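Local coordinates for RNA polymerase ECF-subfamily sigma factor (Streptomyces venezuelae, PDB 6DXO), which probably guides RNA polymerase to specific promoters as an initiation factor needed for aerial mycelium formation, and is usually kept inactive by an anti-sigma factor until released, at residues S45-R50 and R74-D79; D24-Y29 and A67-I72; L49-R54 and R63-W68; D5-Q8 and E13-G16. All blocks are in the same frame, centred on the assembly; numbering follows the deposited sequence.

Overall arrangement
From the N terminus, contact 4 comes first: it closes the short connection between helix 4-7 and helix 12-31 before any other contact opens. Contact 2 then brings residues 24-29 of helix 12-31 against helix 65-79, a loop that spans helix 37-53. Contact 1 leaves from that spanned helix and ends further along helix 65-79, so contacts 1 and 2 cross. Contact 3 starts from the same part of helix 37-53 as contact 1 and closes the helix-free connection to helix 65-79, ending on the stretch that contact 2 also uses. Contacts 1, 2 and 3 thus tie three helices of sigma-70 region 2 into one bundle, and Phe15 touches helix 37-53 from contact 4.

Contact 1: residues S45-R50 and R74-D79; sequences SETFLR and RNLVAD
Leu76 of helix 65-79 points its forked end at Glu46, Thr47 and Arg50, which follow the i, i+1, i+4 spacing of one side of helix 37-53. The two segments cross at 125°, with their axes 10.1 Å apart at closest approach, and Leu76 is the one residue of 74-79 that packs on 45-50.

The contact is van der Waals packing of the leucine methyls against glutamate methylenes and two polar atoms. Leu76 CD1 and CD2 both lie 3.7 Å from Glu46 CG. Thr47 OG1 comes within 3.3 Å of Leu76 CD1 and sits beside its own backbone N (chi1 -66°), a rotamer that lets it hydrogen-bond the carbonyl of Leu43 one turn earlier. The bent chain of Arg50 slides past the leucine in the opposite direction, its NH2 lying 3.6 Å from Leu76 CD2.

The carboxylate of Glu46 has its partner on its own helix: OE2 forms a salt bridge with Arg53. Arg50 NH2 and Asp79 OD2, 5.4 Å apart, are near without pairing. With Leu76 cut back to an alanine, Glu46 and Thr47 would probably lose a packing partner, and Arg50 part of what steadies its chain.

Ser45, the end of the probable polymerase core-binding motif, packs on Gln66 of the partner chain. No hydrogen bond crosses between the segments, which suggests that close fit, rather than directed polar bonds, holds them together.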
loop_
_atom_site.group_PDB
_atom_site.type_symbol
_atom_site.label_atom_id
_atom_site.label_comp_id
_atom_site.label_asym_id
_atom_site.label_seq_id
_atom_site.Cartn_x
_atom_site.Cartn_y
_atom_site.Cartn_z
ATOM N N SER A 45 0.262 -1.634 -6.138
ATOM C CA SER A 45 -0.780 -2.655 -6.129
ATOM C C SER A 45 -0.266 -3.941 -6.752
ATOM O O SER A 45 -0.397 -5.012 -6.171
ATOM C CB SER A 45 -2.005 -2.156 -6.897
ATOM O OG SER A 45 -2.936 -3.200 -7.104
ATOM N N GLU A 46 0.328 -3.838 -7.938
ATOM C CA GLU A 46 0.884 -5.034 -8.587
ATOM C C GLU A 46 1.959 -5.769 -7.764
ATOM O O GLU A 46 2.026 -7.007 -7.790
ATOM C CB GLU A 46 1.419 -4.697 -9.976
ATOM C CG GLU A 46 1.797 -5.928 -10.795
ATOM C CD GLU A 46 0.603 -6.846 -11.054
ATOM O OE1 GLU A 46 -0.535 -6.335 -11.159
ATOM O OE2 GLU A 46 0.800 -8.080 -11.149
ATOM N N THR A 47 2.789 -5.021 -7.042
ATOM C CA THR A 47 3.818 -5.614 -6.194
ATOM C C THR A 47 3.182 -6.512 -5.140
ATOM O O THR A 47 3.565 -7.663 -4.969
ATOM C CB THR A 47 4.685 -4.543 -5.506
ATOM O OG1 THR A 47 5.449 -3.829 -6.493
ATOM C CG2 THR A 47 5.623 -5.165 -4.497
ATOM N N PHE A 48 2.197 -5.978 -4.430
ATOM C CA PHE A 48 1.518 -6.793 -3.431
ATOM C C PHE A 48 0.759 -7.982 -4.028
ATOM O O PHE A 48 0.737 -9.081 -3.439
ATOM C CB PHE A 48 0.601 -5.927 -2.563
ATOM C CG PHE A 48 1.340 -5.126 -1.546
ATOM C CD1 PHE A 48 1.791 -3.834 -1.841
ATOM C CD2 PHE A 48 1.615 -5.662 -0.299
ATOM C CE1 PHE A 48 2.496 -3.100 -0.890
ATOM C CE2 PHE A 48 2.306 -4.930 0.660
ATOM C CZ PHE A 48 2.754 -3.644 0.368
ATOM N N LEU A 49 0.124 -7.767 -5.176
ATOM C CA LEU A 49 -0.620 -8.848 -5.819
ATOM C C LEU A 49 0.293 -10.010 -6.217
ATOM O O LEU A 49 -0.093 -11.184 -6.125
ATOM C CB LEU A 49 -1.416 -8.330 -7.023
ATOM C CG LEU A 49 -2.707 -7.577 -6.685
ATOM C CD1 LEU A 49 -3.312 -6.958 -7.933
ATOM C CD2 LEU A 49 -3.703 -8.518 -6.024
ATOM N N ARG A 50 1.511 -9.685 -6.643
ATOM C CA ARG A 50 2.471 -10.713 -7.019
ATOM C C ARG A 50 2.943 -11.496 -5.793
ATOM O O ARG A 50 3.044 -12.723 -5.836
ATOM C CB ARG A 50 3.663 -10.096 -7.761
ATOM C CG ARG A 50 4.664 -11.095 -8.280
ATOM C CD ARG A 50 4.259 -11.616 -9.645
ATOM N NE ARG A 50 4.460 -10.616 -10.691
ATOM C CZ ARG A 50 5.547 -10.542 -11.453
ATOM N NH1 ARG A 50 6.532 -11.414 -11.287
ATOM N NH2 ARG A 50 5.650 -9.602 -12.382
ATOM N N ARG A 74 11.146 -3.764 -7.731
ATOM C CA ARG A 74 12.300 -3.544 -8.611
ATOM C C ARG A 74 12.135 -4.264 -9.964
ATOM O O ARG A 74 12.365 -3.666 -11.021
ATOM C CB ARG A 74 13.605 -3.951 -7.930
ATOM C CG ARG A 74 14.845 -3.614 -8.787
ATOM C CD ARG A 74 16.123 -3.938 -8.065
ATOM N NE ARG A 74 16.185 -5.330 -7.637
ATOM C CZ ARG A 74 17.026 -5.773 -6.712
ATOM N NH1 ARG A 74 17.863 -4.923 -6.124
ATOM N NH2 ARG A 74 17.024 -7.057 -6.367
ATOM N N ASN A 75 11.689 -5.515 -9.911
ATOM C CA ASN A 75 11.422 -6.330 -11.104
ATOM C C ASN A 75 10.321 -5.691 -11.963
ATOM O O ASN A 75 10.433 -5.630 -13.184
ATOM C CB ASN A 75 11.005 -7.780 -10.738
ATOM C CG ASN A 75 12.155 -8.650 -10.170
ATOM O OD1 ASN A 75 13.321 -8.497 -10.519
ATOM N ND2 ASN A 75 11.793 -9.598 -9.307
ATOM N N LEU A 76 9.254 -5.213 -11.319
ATOM C CA LEU A 76 8.137 -4.570 -12.021
ATOM C C LEU A 76 8.495 -3.246 -12.682
ATOM O O LEU A 76 8.035 -2.952 -13.775
ATOM C CB LEU A 76 6.959 -4.331 -11.063
ATOM C CG LEU A 76 6.127 -5.546 -10.673
ATOM C CD1 LEU A 76 5.220 -5.192 -9.513
ATOM C CD2 LEU A 76 5.306 -6.028 -11.853
ATOM N N VAL A 77 9.294 -2.434 -12.008
ATOM C CA VAL A 77 9.728 -1.176 -12.585
ATOM C C VAL A 77 10.622 -1.466 -13.795
ATOM O O VAL A 77 10.497 -0.811 -14.822
ATOM C CB VAL A 77 10.441 -0.291 -11.546
ATOM C CG1 VAL A 77 11.208 0.839 -12.232
ATOM C CG2 VAL A 77 9.409 0.282 -10.540
ATOM N N ALA A 78 11.494 -2.463 -13.667
ATOM C CA ALA A 78 12.394 -2.856 -14.757
ATOM C C ALA A 78 11.600 -3.347 -15.958
ATOM O O ALA A 78 11.838 -2.925 -17.091
ATOM C CB ALA A 78 13.351 -3.940 -14.286
ATOM N N ASP A 79 10.654 -4.240 -15.694
ATOM C CA ASP A 79 9.822 -4.824 -16.734
ATOM C C ASP A 79 8.710 -3.877 -17.183
ATOM O O ASP A 79 8.014 -4.153 -18.160
ATOM C CB ASP A 79 9.224 -6.155 -16.261
ATOM C CG ASP A 79 10.283 -7.230 -16.043
ATOM O OD1 ASP A 79 11.377 -7.128 -16.641
ATOM O OD2 ASP A 79 10.020 -8.182 -15.275
#

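Contact 2: residues D24-Y29 and A67-I72; sequences DTVYRY and AWLVTI
Val70, Tyr29 and Val26 carry this contact between helix 12-31 and helix 65-79. Val70 lays CG1 over the face of the Tyr29 ring, 4.3 Å from the centroid and only 7° off the ring normal, a CH-pi contact with the methyl almost directly above the ring centre. The tyrosine CG stands opposite the backbone N, and this chi1 of 170° carries the ring across toward the neighbouring helix. On the same ring, CE2 lies 4.0 Å from Val70 O, so the aromatic rests against the backbone of the valine as well as its side chain. A broad ring suits this partly exposed place: it also reaches Ala73 and Arg74, one turn further along helix 65-79.

Both helices belong to sigma-70 region 2, an all-helical bundle in which the first and third of its long helices meet here. Val26 and Val70 mark the closest backbone approach, their CA atoms 6.3 Å apart, and valines, with their short side chains, suit so close an approach.

One turn before Tyr29, the buried Val26 sends CG2 to 3.8 Å from Leu69 CB, the two side chains crossing at about a right angle. The same methyl is 4.2 Å from Leu69 CD1. Leu69 also packs on Phe48 of helix 37-53, which joins this interface to the bundle core. Where the partner chain covers helix 12-31, Asp24 OD1 makes a salt bridge to Lys63 of that chain.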
loop_
_atom_site.group_PDB
_atom_site.type_symbol
_atom_site.label_atom_id
_atom_site.label_comp_id
_atom_site.label_asym_id
_atom_site.label_seq_id
_atom_site.Cartn_x
_atom_site.Cartn_y
_atom_site.Cartn_z
ATOM N N ASP A 24 3.443 1.933 2.215
ATOM C CA ASP A 24 4.056 3.257 2.006
ATOM C C ASP A 24 5.528 3.120 1.618
ATOM O O ASP A 24 6.054 3.887 0.809
ATOM C CB ASP A 24 3.928 4.137 3.250
ATOM C CG ASP A 24 2.510 4.670 3.459
ATOM O OD1 ASP A 24 1.777 4.883 2.465
ATOM O OD2 ASP A 24 2.138 4.901 4.625
ATOM N N THR A 25 6.202 2.134 2.198
ATOM C CA THR A 25 7.603 1.903 1.848
ATOM C C THR A 25 7.754 1.447 0.402
ATOM O O THR A 25 8.662 1.914 -0.296
ATOM C CB THR A 25 8.273 0.880 2.805
ATOM O OG1 THR A 25 8.145 1.336 4.166
ATOM C CG2 THR A 25 9.740 0.753 2.469
ATOM N N VAL A 26 6.894 0.525 -0.045
ATOM C CA VAL A 26 6.920 0.063 -1.436
ATOM C C VAL A 26 6.647 1.253 -2.345
ATOM O O VAL A 26 7.359 1.496 -3.324
ATOM C CB VAL A 26 5.908 -1.078 -1.699
ATOM C CG1 VAL A 26 5.683 -1.308 -3.193
ATOM C CG2 VAL A 26 6.386 -2.385 -1.029
ATOM N N TYR A 27 5.624 2.015 -1.991
ATOM C CA TYR A 27 5.236 3.172 -2.815
ATOM C C TYR A 27 6.385 4.156 -2.955
ATOM O O TYR A 27 6.671 4.646 -4.059
ATOM C CB TYR A 27 4.027 3.828 -2.176
ATOM C CG TYR A 27 3.555 5.103 -2.828
ATOM C CD1 TYR A 27 2.871 5.078 -4.032
ATOM C CD2 TYR A 27 3.761 6.320 -2.204
ATOM C CE1 TYR A 27 2.397 6.295 -4.624
ATOM C CE2 TYR A 27 3.294 7.512 -2.760
ATOM C CZ TYR A 27 2.626 7.487 -3.964
ATOM O OH TYR A 27 2.181 8.676 -4.493
ATOM N N ARG A 28 7.050 4.448 -1.848
ATOM C CA ARG A 28 8.168 5.391 -1.860
ATOM C C ARG A 28 9.356 4.885 -2.658
ATOM O O ARG A 28 10.004 5.663 -3.338
ATOM C CB ARG A 28 8.582 5.789 -0.446
ATOM C CG ARG A 28 7.512 6.629 0.260
ATOM C CD ARG A 28 8.076 7.247 1.513
ATOM N NE ARG A 28 8.057 6.326 2.639
ATOM C CZ ARG A 28 7.085 6.297 3.548
ATOM N NH1 ARG A 28 6.067 7.136 3.453
ATOM N NH2 ARG A 28 7.134 5.430 4.548
ATOM N N TYR A 29 9.620 3.579 -2.608
ATOM C CA TYR A 29 10.683 3.038 -3.450
ATOM C C TYR A 29 10.361 3.255 -4.941
ATOM O O TYR A 29 11.219 3.684 -5.743
ATOM C CB TYR A 29 10.900 1.555 -3.136
ATOM C CG TYR A 29 11.813 0.890 -4.156
ATOM C CD1 TYR A 29 13.197 1.047 -4.084
ATOM C CD2 TYR A 29 11.282 0.154 -5.215
ATOM C CE1 TYR A 29 14.046 0.437 -5.030
ATOM C CE2 TYR A 29 12.123 -0.446 -6.164
ATOM C CZ TYR A 29 13.490 -0.285 -6.068
ATOM O OH TYR A 29 14.312 -0.861 -7.022
ATOM N N ALA A 67 11.999 -6.986 2.256
ATOM C CA ALA A 67 13.013 -7.082 1.214
ATOM C C ALA A 67 12.466 -7.752 -0.042
ATOM O O ALA A 67 12.798 -7.374 -1.151
ATOM C CB ALA A 67 14.253 -7.827 1.732
ATOM N N TRP A 68 11.594 -8.739 0.139
ATOM C CA TRP A 68 10.995 -9.437 -0.990
ATOM C C TRP A 68 10.099 -8.495 -1.782
ATOM O O TRP A 68 10.139 -8.462 -3.006
ATOM C CB TRP A 68 10.176 -10.627 -0.465
ATOM C CG TRP A 68 9.678 -11.553 -1.508
ATOM C CD1 TRP A 68 10.318 -11.940 -2.643
ATOM C CD2 TRP A 68 8.424 -12.244 -1.498
ATOM N NE1 TRP A 68 9.537 -12.817 -3.357
ATOM C CE2 TRP A 68 8.368 -13.027 -2.671
ATOM C CE3 TRP A 68 7.334 -12.256 -0.618
ATOM C CZ2 TRP A 68 7.262 -13.832 -2.987
ATOM C CZ3 TRP A 68 6.234 -13.047 -0.932
ATOM C CH2 TRP A 68 6.211 -13.834 -2.101
ATOM N N LEU A 69 9.290 -7.724 -1.064
ATOM C CA LEU A 69 8.430 -6.741 -1.714
ATOM C C LEU A 69 9.285 -5.785 -2.558
ATOM O O LEU A 69 8.975 -5.506 -3.697
ATOM C CB LEU A 69 7.640 -5.959 -0.665
ATOM C CG LEU A 69 6.477 -6.712 0.002
ATOM C CD1 LEU A 69 5.870 -5.897 1.141
ATOM C CD2 LEU A 69 5.395 -7.089 -1.015
ATOM N N VAL A 70 10.365 -5.292 -1.976
ATOM C CA VAL A 70 11.227 -4.343 -2.668
ATOM C C VAL A 70 11.830 -4.949 -3.936
ATOM O O VAL A 70 11.892 -4.306 -4.997
ATOM C CB VAL A 70 12.305 -3.784 -1.723
ATOM C CG1 VAL A 70 13.349 -3.022 -2.510
ATOM C CG2 VAL A 70 11.652 -2.876 -0.663
ATOM N N THR A 71 12.238 -6.206 -3.842
ATOM C CA THR A 71 12.819 -6.867 -4.995
ATOM C C THR A 71 11.776 -7.136 -6.074
ATOM O O THR A 71 12.074 -7.037 -7.251
ATOM C CB THR A 71 13.605 -8.149 -4.590
ATOM O OG1 THR A 71 12.742 -9.055 -3.890
ATOM C CG2 THR A 71 14.741 -7.784 -3.665
ATOM N N ILE A 72 10.538 -7.434 -5.671
ATOM C CA ILE A 72 9.443 -7.560 -6.626
ATOM C C ILE A 72 9.133 -6.251 -7.341
ATOM O O ILE A 72 8.918 -6.237 -8.549
ATOM C CB ILE A 72 8.154 -8.096 -5.949
ATOM C CG1 ILE A 72 8.312 -9.579 -5.608
ATOM C CG2 ILE A 72 6.929 -7.873 -6.845
ATOM C CD1 ILE A 72 7.280 -10.074 -4.609
#

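Contact 3: residues L49-R54 and R63-W68; sequences LRALRR and RDFGAW
Trp68 holds its CG opposite the backbone N (chi1 -171°), and with chi2 at 37° this swings the six-membered part of the indole toward Ala51 on helix 37-53 and Arg54, the first residue beyond its end. CZ3 lies 3.8 Å from Ala51 CB, and CH2 approaches Ala51 O to 3.4 Å; that carbonyl meets the ring obliquely. Next along the rim, CZ2 is 4.1 Å from Arg54 CB, while the rest of the arginine chain leads away. Alanine suits the place facing the indole, since its lone methyl lets the ring come near the helix backbone. The same methyl is 4.5 Å from Phe65 CE1, and the edge of the indole meets Phe65 CD1 in its plane.

The helix that presents these rings is capped by Asp64, just before its first turn: Asp64 OD2 uses its anti lone pair to accept from Ala67 N at 3.1 Å, in a nearly straight bond (165°).

A serine at Trp68 is likely to open a gap beside Ala51 and leave Phe58, stacked on the indole, and Trp60, edge-to-face to it, without that partner.

Within sigma-70 region 2, the contact thus binds the C-terminal end of helix 37-53 to the first turn of helix 65-79, at the two ends of their connecting loop. Ala51 continues onto Leu69 and Ile72, and Phe65 reaches Leu18 and, edge-to-face, Tyr22 of helix 12-31.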
loop_
_atom_site.group_PDB
_atom_site.type_symbol
_atom_site.label_atom_id
_atom_site.label_comp_id
_atom_site.label_asym_id
_atom_site.label_seq_id
_atom_site.Cartn_x
_atom_site.Cartn_y
_atom_site.Cartn_z
ATOM N N LEU A 49 0.124 -7.767 -5.176
ATOM C CA LEU A 49 -0.620 -8.848 -5.819
ATOM C C LEU A 49 0.293 -10.010 -6.217
ATOM O O LEU A 49 -0.093 -11.184 -6.125
ATOM C CB LEU A 49 -1.416 -8.330 -7.023
ATOM C CG LEU A 49 -2.707 -7.577 -6.685
ATOM C CD1 LEU A 49 -3.312 -6.958 -7.933
ATOM C CD2 LEU A 49 -3.703 -8.518 -6.024
ATOM N N ARG A 50 1.511 -9.685 -6.643
ATOM C CA ARG A 50 2.471 -10.713 -7.019
ATOM C C ARG A 50 2.943 -11.496 -5.793
ATOM O O ARG A 50 3.044 -12.723 -5.836
ATOM C CB ARG A 50 3.663 -10.096 -7.761
ATOM C CG ARG A 50 4.664 -11.095 -8.280
ATOM C CD ARG A 50 4.259 -11.616 -9.645
ATOM N NE ARG A 50 4.460 -10.616 -10.691
ATOM C CZ ARG A 50 5.547 -10.542 -11.453
ATOM N NH1 ARG A 50 6.532 -11.414 -11.287
ATOM N NH2 ARG A 50 5.650 -9.602 -12.382
ATOM N N ALA A 51 3.205 -10.788 -4.701
ATOM C CA ALA A 51 3.650 -11.416 -3.464
ATOM C C ALA A 51 2.579 -12.387 -2.989
ATOM O O ALA A 51 2.871 -13.491 -2.521
ATOM C CB ALA A 51 3.914 -10.371 -2.403
ATOM N N LEU A 52 1.336 -11.944 -3.108
ATOM C CA LEU A 52 0.189 -12.711 -2.637
ATOM C C LEU A 52 0.065 -13.980 -3.448
ATOM O O LEU A 52 -0.072 -15.072 -2.894
ATOM C CB LEU A 52 -1.075 -11.856 -2.773
ATOM C CG LEU A 52 -2.419 -12.480 -2.397
ATOM C CD1 LEU A 52 -3.401 -11.368 -2.052
ATOM C CD2 LEU A 52 -2.943 -13.305 -3.545
ATOM N N ARG A 53 0.140 -13.841 -4.766
ATOM C CA ARG A 53 0.012 -14.990 -5.656
ATOM C C ARG A 53 1.139 -16.010 -5.473
ATOM O O ARG A 53 0.957 -17.183 -5.784
ATOM C CB ARG A 53 -0.067 -14.540 -7.119
ATOM C CG ARG A 53 -1.309 -13.721 -7.447
ATOM C CD ARG A 53 -1.504 -13.604 -8.945
ATOM N NE ARG A 53 -0.454 -12.816 -9.582
ATOM C CZ ARG A 53 -0.629 -11.587 -10.055
ATOM N NH1 ARG A 53 -1.818 -11.004 -9.965
ATOM N NH2 ARG A 53 0.383 -10.943 -10.625
ATOM N N ARG A 54 2.294 -15.569 -4.976
ATOM C CA ARG A 54 3.419 -16.482 -4.770
ATOM C C ARG A 54 3.656 -16.796 -3.296
ATOM O O ARG A 54 4.656 -17.401 -2.939
ATOM C CB ARG A 54 4.711 -15.910 -5.373
ATOM C CG ARG A 54 4.551 -15.296 -6.753
ATOM C CD ARG A 54 5.904 -15.012 -7.389
ATOM N NE ARG A 54 6.366 -16.126 -8.214
ATOM C CZ ARG A 54 6.301 -16.147 -9.542
ATOM N NH1 ARG A 54 5.798 -15.109 -10.197
ATOM N NH2 ARG A 54 6.742 -17.201 -10.218
ATOM N N ARG A 63 14.589 -15.660 4.146
ATOM C CA ARG A 63 13.624 -14.738 3.534
ATOM C C ARG A 63 13.243 -13.562 4.439
ATOM O O ARG A 63 13.188 -13.687 5.656
ATOM C CB ARG A 63 12.364 -15.496 3.112
ATOM C CG ARG A 63 11.540 -16.031 4.282
ATOM C CD ARG A 63 10.628 -17.166 3.848
ATOM N NE ARG A 63 9.798 -17.644 4.948
ATOM C CZ ARG A 63 10.158 -18.594 5.806
ATOM N NH1 ARG A 63 11.355 -19.169 5.696
ATOM N NH2 ARG A 63 9.331 -18.957 6.781
ATOM N N ASP A 64 12.974 -12.417 3.821
ATOM C CA ASP A 64 12.551 -11.224 4.543
ATOM C C ASP A 64 11.433 -10.594 3.713
ATOM O O ASP A 64 11.614 -10.341 2.531
ATOM C CB ASP A 64 13.728 -10.255 4.712
ATOM C CG ASP A 64 13.369 -9.036 5.553
ATOM O OD1 ASP A 64 13.671 -9.041 6.762
ATOM O OD2 ASP A 64 12.781 -8.080 5.003
ATOM N N PHE A 65 10.271 -10.389 4.320
ATOM C CA PHE A 65 9.095 -10.013 3.549
ATOM C C PHE A 65 9.198 -8.620 2.912
ATOM O O PHE A 65 8.901 -8.457 1.729
ATOM C CB PHE A 65 7.818 -10.128 4.376
ATOM C CG PHE A 65 6.571 -9.976 3.557
ATOM C CD1 PHE A 65 6.208 -10.952 2.648
ATOM C CD2 PHE A 65 5.767 -8.856 3.683
ATOM C CE1 PHE A 65 5.057 -10.815 1.881
ATOM C CE2 PHE A 65 4.630 -8.715 2.918
ATOM C CZ PHE A 65 4.269 -9.691 2.022
ATOM N N GLY A 66 9.623 -7.635 3.700
ATOM C CA GLY A 66 9.865 -6.296 3.192
ATOM C C GLY A 66 10.892 -6.269 2.072
ATOM O O GLY A 66 10.698 -5.622 1.047
ATOM N N ALA A 67 11.999 -6.986 2.256
ATOM C CA ALA A 67 13.013 -7.082 1.214
ATOM C C ALA A 67 12.466 -7.752 -0.042
ATOM O O ALA A 67 12.798 -7.374 -1.151
ATOM C CB ALA A 67 14.253 -7.827 1.732
ATOM N N TRP A 68 11.594 -8.739 0.139
ATOM C CA TRP A 68 10.995 -9.437 -0.990
ATOM C C TRP A 68 10.099 -8.495 -1.782
ATOM O O TRP A 68 10.139 -8.462 -3.006
ATOM C CB TRP A 68 10.176 -10.627 -0.465
ATOM C CG TRP A 68 9.678 -11.553 -1.508
ATOM C CD1 TRP A 68 10.318 -11.940 -2.643
ATOM C CD2 TRP A 68 8.424 -12.244 -1.498
ATOM N NE1 TRP A 68 9.537 -12.817 -3.357
ATOM C CE2 TRP A 68 8.368 -13.027 -2.671
ATOM C CE3 TRP A 68 7.334 -12.256 -0.618
ATOM C CZ2 TRP A 68 7.262 -13.832 -2.987
ATOM C CZ3 TRP A 68 6.234 -13.047 -0.932
ATOM C CH2 TRP A 68 6.211 -13.834 -2.101
#

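Contact 4: residues D5-Q8 and E13-G16; sequences DRAQ and EAFG
Ala14 and Ala7 face each other where the short helix 4-7 meets the start of helix 12-31, with their CA atoms just 5.1 Å apart. The two methyls, Ala7 CB and Ala14 CB, are 4.2 Å apart, and Ala14 CB also comes within 3.7 Å of Ala7 N. Backbones this close have little space for a longer side chain, which explains why both positions suit alanine. Ala7 CB turns next to Phe15: it lies 4.1 Å from Phe15 N and near the plane of the aromatic ring, at its edge.

Arg6 closes the outer side. Its CG stands beside the backbone N (chi1 -72°), and the chain bends at chi3, laying the guanidinium alongside Ala14 with its edge to the methyl. Arg6 NH2 is 3.7 Å from Ala14 CB, and Arg6 CB is 3.8 Å from the same atom, so the arginine chain curves over one side of the methyl, touching it with CB, NE and NH2. The guanidinium has a long, weak ion pair with Glu11; Glu13 OE2 is 6.8 Å from Arg6 NH2 and instead forms a salt bridge with Arg67 of the partner chain.

Further out, Ala7 packs on Ile55 and Ala14 on Leu3. Gln8 NE2 donates to the carbonyls of Ile55 and Phe58, tying the residue just after the short helix to the loop after helix 37-53, while Phe15 packs on Leu70 of the partner chain. Two successive helices thus meet across a short connection, with alanines at their closest approach, at the N-terminal end of the helical bundle.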
loop_
_atom_site.group_PDB
_atom_site.type_symbol
_atom_site.label_atom_id
_atom_site.label_comp_id
_atom_site.label_asym_id
_atom_site.label_seq_id
_atom_site.Cartn_x
_atom_site.Cartn_y
_atom_site.Cartn_z
ATOM N N ASP A 5 3.252 -15.520 8.297
ATOM C CA ASP A 5 2.824 -16.883 8.612
ATOM C C ASP A 5 1.309 -16.992 8.742
ATOM O O ASP A 5 0.722 -17.991 8.325
ATOM C CB ASP A 5 3.512 -17.394 9.888
ATOM C CG ASP A 5 4.926 -17.892 9.634
ATOM O OD1 ASP A 5 5.510 -17.526 8.591
ATOM O OD2 ASP A 5 5.455 -18.648 10.484
ATOM N N ARG A 6 0.666 -15.966 9.303
ATOM C CA ARG A 6 -0.795 -15.963 9.398
ATOM C C ARG A 6 -1.500 -15.833 8.040
ATOM O O ARG A 6 -2.545 -16.437 7.820
ATOM C CB ARG A 6 -1.296 -14.867 10.352
ATOM C CG ARG A 6 -1.035 -15.132 11.828
ATOM C CD ARG A 6 -2.004 -14.346 12.716
ATOM N NE ARG A 6 -2.778 -13.359 11.962
ATOM C CZ ARG A 6 -3.846 -12.722 12.434
ATOM N NH1 ARG A 6 -4.274 -12.967 13.663
ATOM N NH2 ARG A 6 -4.493 -11.843 11.676
ATOM N N ALA A 7 -0.945 -15.024 7.138
ATOM C CA ALA A 7 -1.497 -14.921 5.790
ATOM C C ALA A 7 -1.311 -16.222 5.013
ATOM O O ALA A 7 -2.117 -16.571 4.146
ATOM C CB ALA A 7 -0.823 -13.786 5.031
ATOM N N GLN A 8 -0.197 -16.890 5.271
ATOM C CA GLN A 8 0.068 -18.157 4.605
ATOM C C GLN A 8 -0.904 -19.228 5.119
ATOM O O GLN A 8 -0.880 -20.372 4.655
ATOM C CB GLN A 8 1.528 -18.559 4.790
ATOM C CG GLN A 8 2.492 -17.759 3.910
ATOM C CD GLN A 8 3.970 -18.029 4.220
ATOM O OE1 GLN A 8 4.405 -17.947 5.369
ATOM N NE2 GLN A 8 4.741 -18.341 3.186
ATOM N N GLU A 13 -7.356 -11.095 6.208
ATOM C CA GLU A 13 -7.115 -9.839 6.913
ATOM C C GLU A 13 -5.654 -9.679 7.342
ATOM O O GLU A 13 -5.152 -8.559 7.440
ATOM C CB GLU A 13 -8.053 -9.695 8.117
ATOM C CG GLU A 13 -7.682 -8.551 9.054
ATOM C CD GLU A 13 -7.818 -7.175 8.406
ATOM O OE1 GLU A 13 -8.505 -7.059 7.370
ATOM O OE2 GLU A 13 -7.230 -6.211 8.937
ATOM N N ALA A 14 -4.969 -10.793 7.594
ATOM C CA ALA A 14 -3.552 -10.728 7.896
ATOM C C ALA A 14 -2.796 -10.146 6.705
ATOM O O ALA A 14 -1.879 -9.347 6.888
ATOM C CB ALA A 14 -2.979 -12.117 8.284
ATOM N N PHE A 15 -3.191 -10.512 5.489
ATOM C CA PHE A 15 -2.517 -9.940 4.317
ATOM C C PHE A 15 -2.886 -8.455 4.189
ATOM O O PHE A 15 -2.085 -7.631 3.788
ATOM C CB PHE A 15 -2.858 -10.678 3.022
ATOM C CG PHE A 15 -1.920 -10.347 1.898
ATOM C CD1 PHE A 15 -0.744 -11.061 1.729
ATOM C CD2 PHE A 15 -2.191 -9.291 1.032
ATOM C CE1 PHE A 15 0.142 -10.745 0.692
ATOM C CE2 PHE A 15 -1.304 -8.962 0.001
ATOM C CZ PHE A 15 -0.143 -9.683 -0.156
ATOM N N GLY A 16 -4.105 -8.112 4.564
ATOM C CA GLY A 16 -4.472 -6.696 4.608
ATOM C C GLY A 16 -3.561 -5.911 5.537
ATOM O O GLY A 16 -3.124 -4.787 5.231
#